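Local coordinates for uncharacterized protein (Legionella pneumophila subsp. pneumophila str. Philadelphia 1, PDB 4EZI) that is of unknown function but adopts the alpha/beta-hydrolase fold and may act as a lipase on triacylglycerols, at residues Y235-E241 against D289-L295. Coordinates in Å, arbitrary orientation, origin at the centre of the assembly. Where two conformers were deposited one is given. Numbering follows the deposited sequence.
Sequences YWSGFDE and DRNTEIL
In the helical insertion between strands 193-197 and 310-314 of this alpha/beta-hydrolase fold, the loop leaving helix 218-233 meets the turn that starts helix 292-299. The loop is extended at Trp236 and Gly238 (phi/psi 179/179) before a short, weakly bonded helix at about 239-241. Asp289 to Thr292 form a type I beta turn; Asp289 OD1 takes Asn291 N at 2.8 Å, an Asx turn. Tyr235 CA and Asn291 CA lie 6.8 Å apart. Asn291 ND2 donates to Tyr235 O (3.0 Å), and a water lies 2.9 Å from Tyr235 O and 2.7 Å from Asn291 OD1, bridging them. Trp236 NE1 (chi1 m) donates a hydrogen bond to Asp289 OD2 (2.8 Å); Trp236 CZ2 meets Leu295 CD1 at 4.0 Å. Ile294 CG2 makes a CH-pi contact with the Tyr235 ring. Arg290 (chi1 p, chi2 and chi3 t) reaches Glu241 (chi1 and chi2 t): NH2-OE1 3.0 Å, NH1-OE2 2.8 Å. This bidentate salt bridge lies toward solvent, whereas buried Asp289 shares its carboxylate between indole and turn.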
loop_
_atom_site.group_PDB
_atom_site.type_symbol
_atom_site.label_atom_id
_atom_site.label_comp_id
_atom_site.label_asym_id
_atom_site.label_seq_id
_atom_site.Cartn_x
_atom_site.Cartn_y
_atom_site.Cartn_z
ATOM N N TYR A 235 6.329 6.128 -22.005
ATOM C CA TYR A 235 7.113 5.041 -22.580
ATOM C C TYR A 235 6.600 4.597 -23.950
ATOM O O TYR A 235 7.351 3.992 -24.717
ATOM C CB TYR A 235 7.171 3.826 -21.643
ATOM C CG TYR A 235 7.921 4.027 -20.344
ATOM C CD1 TYR A 235 9.134 4.736 -20.288
ATOM C CD2 TYR A 235 7.429 3.500 -19.158
ATOM C CE1 TYR A 235 9.842 4.882 -19.083
ATOM C CE2 TYR A 235 8.112 3.659 -17.947
ATOM C CZ TYR A 235 9.308 4.363 -17.923
ATOM O OH TYR A 235 9.986 4.541 -16.748
ATOM N N TRP A 236 5.337 4.883 -24.250
ATOM C CA TRP A 236 4.733 4.545 -25.531
ATOM C C TRP A 236 4.473 5.828 -26.334
ATOM O O TRP A 236 4.661 6.938 -25.829
ATOM C CB TRP A 236 3.449 3.705 -25.332
ATOM C CG TRP A 236 3.787 2.389 -24.681
ATOM C CD1 TRP A 236 4.188 1.244 -25.334
ATOM C CD2 TRP A 236 3.840 2.087 -23.282
ATOM N NE1 TRP A 236 4.484 0.263 -24.428
ATOM C CE2 TRP A 236 4.278 0.751 -23.163
ATOM C CE3 TRP A 236 3.548 2.810 -22.116
ATOM C CZ2 TRP A 236 4.417 0.120 -21.924
ATOM C CZ3 TRP A 236 3.670 2.179 -20.899
ATOM C CH2 TRP A 236 4.111 0.853 -20.811
ATOM N N SER A 237 4.053 5.677 -27.587
ATOM C CA SER A 237 3.924 6.838 -28.468
ATOM C C SER A 237 2.794 7.750 -28.028
ATOM O O SER A 237 2.849 8.945 -28.229
ATOM C CB SER A 237 3.748 6.414 -29.918
ATOM O OG SER A 237 2.642 5.544 -30.078
ATOM N N GLY A 238 1.743 7.165 -27.460
ATOM C CA GLY A 238 0.592 7.896 -26.987
ATOM C C GLY A 238 -0.424 6.916 -26.421
ATOM O O GLY A 238 -0.231 5.704 -26.474
ATOM N N PHE A 239 -1.529 7.457 -25.928
ATOM C CA PHE A 239 -2.532 6.642 -25.310
ATOM C C PHE A 239 -3.231 5.729 -26.308
ATOM O O PHE A 239 -3.793 4.714 -25.899
ATOM C CB PHE A 239 -3.553 7.497 -24.557
ATOM C CG PHE A 239 -2.975 8.241 -23.372
ATOM C CD1 PHE A 239 -2.627 7.583 -22.218
ATOM C CD2 PHE A 239 -2.790 9.601 -23.421
ATOM C CE1 PHE A 239 -2.099 8.261 -21.145
ATOM C CE2 PHE A 239 -2.271 10.299 -22.327
ATOM C CZ PHE A 239 -1.922 9.629 -21.206
ATOM N N ASP A 240 -3.258 6.100 -27.581
ATOM C CA ASP A 240 -3.970 5.321 -28.593
ATOM C C ASP A 240 -3.192 4.119 -29.087
ATOM O O ASP A 240 -3.762 3.220 -29.689
ATOM C CB ASP A 240 -4.392 6.221 -29.746
ATOM C CG ASP A 240 -4.999 7.504 -29.243
ATOM O OD1 ASP A 240 -5.947 7.393 -28.446
ATOM O OD2 ASP A 240 -4.486 8.587 -29.588
ATOM N N GLU A 241 -1.896 4.076 -28.812
ATOM C CA GLU A 241 -1.111 2.865 -29.017
ATOM C C GLU A 241 -1.530 1.809 -27.983
ATOM O O GLU A 241 -1.524 0.613 -28.271
ATOM C CB GLU A 241 0.390 3.170 -28.875
ATOM C CG GLU A 241 1.230 1.906 -29.009
ATOM C CD GLU A 241 2.747 2.072 -28.931
ATOM O OE1 GLU A 241 3.262 3.218 -28.946
ATOM O OE2 GLU A 241 3.426 1.003 -28.907
ATOM N N ASP A 289 7.304 -6.187 -25.515
ATOM C CA ASP A 289 7.127 -4.749 -25.497
ATOM C C ASP A 289 8.500 -4.122 -25.426
ATOM O O ASP A 289 9.377 -4.609 -24.700
ATOM C CB ASP A 289 6.282 -4.325 -24.304
ATOM C CG ASP A 289 5.985 -2.846 -24.289
ATOM O OD1 ASP A 289 6.837 -2.058 -23.822
ATOM O OD2 ASP A 289 4.891 -2.472 -24.764
ATOM N N ARG A 290 8.715 -3.065 -26.193
ATOM C CA ARG A 290 10.025 -2.421 -26.252
ATOM C C ARG A 290 10.492 -1.843 -24.924
ATOM O O ARG A 290 11.678 -1.558 -24.759
ATOM C CB ARG A 290 10.053 -1.349 -27.342
ATOM C CG ARG A 290 9.141 -0.173 -27.070
ATOM C CD ARG A 290 9.044 0.675 -28.288
ATOM N NE ARG A 290 8.152 1.832 -28.185
ATOM C CZ ARG A 290 6.841 1.819 -28.443
ATOM N NH1 ARG A 290 6.203 0.684 -28.673
ATOM N NH2 ARG A 290 6.164 2.964 -28.436
ATOM N N ASN A 291 9.565 -1.685 -23.981
ATOM C CA ASN A 291 9.873 -1.145 -22.647
ATOM C C ASN A 291 10.005 -2.205 -21.564
ATOM O O ASN A 291 10.055 -1.869 -20.375
ATOM C CB ASN A 291 8.788 -0.138 -22.269
ATOM C CG ASN A 291 8.720 0.991 -23.256
ATOM O OD1 ASN A 291 9.668 1.776 -23.358
ATOM N ND2 ASN A 291 7.620 1.080 -23.997
ATOM N N THR A 292 10.076 -3.471 -21.963
ATOM C CA THR A 292 10.060 -4.531 -20.979
ATOM C C THR A 292 11.144 -4.379 -19.903
ATOM O O THR A 292 10.879 -4.618 -18.724
ATOM C CB THR A 292 10.123 -5.896 -21.684
ATOM O OG1 THR A 292 8.934 -6.085 -22.478
ATOM C CG2 THR A 292 10.210 -7.010 -20.686
ATOM N N GLU A 293 12.357 -3.985 -20.278
ATOM C CA GLU A 293 13.404 -3.875 -19.269
ATOM C C GLU A 293 13.115 -2.816 -18.189
ATOM O O GLU A 293 13.255 -3.085 -16.996
ATOM C CB GLU A 293 14.771 -3.721 -19.918
ATOM C CG GLU A 293 15.241 -5.006 -20.656
ATOM C CD GLU A 293 15.080 -6.308 -19.843
ATOM O OE1 GLU A 293 15.456 -6.331 -18.648
ATOM O OE2 GLU A 293 14.568 -7.314 -20.399
ATOM N N ILE A 294 12.650 -1.638 -18.588
ATOM C CA ILE A 294 12.308 -0.594 -17.631
ATOM C C ILE A 294 11.062 -0.972 -16.802
ATOM O O ILE A 294 10.950 -0.601 -15.621
ATOM C CB ILE A 294 12.174 0.788 -18.343
ATOM C CG1 ILE A 294 12.216 1.946 -17.334
ATOM C CG2 ILE A 294 10.948 0.835 -19.230
ATOM C CD1 ILE A 294 13.559 2.071 -16.612
ATOM N N LEU A 295 10.132 -1.709 -17.406
ATOM C CA LEU A 295 8.955 -2.199 -16.705
ATOM C C LEU A 295 9.355 -3.178 -15.606
ATOM O O LEU A 295 8.804 -3.148 -14.497
ATOM C CB LEU A 295 7.960 -2.819 -17.676
ATOM C CG LEU A 295 7.295 -1.812 -18.618
ATOM C CD1 LEU A 295 6.603 -2.471 -19.810
ATOM C CD2 LEU A 295 6.311 -0.937 -17.861
HETATM O O HOH W 1 10.221 4.049 -24.783
#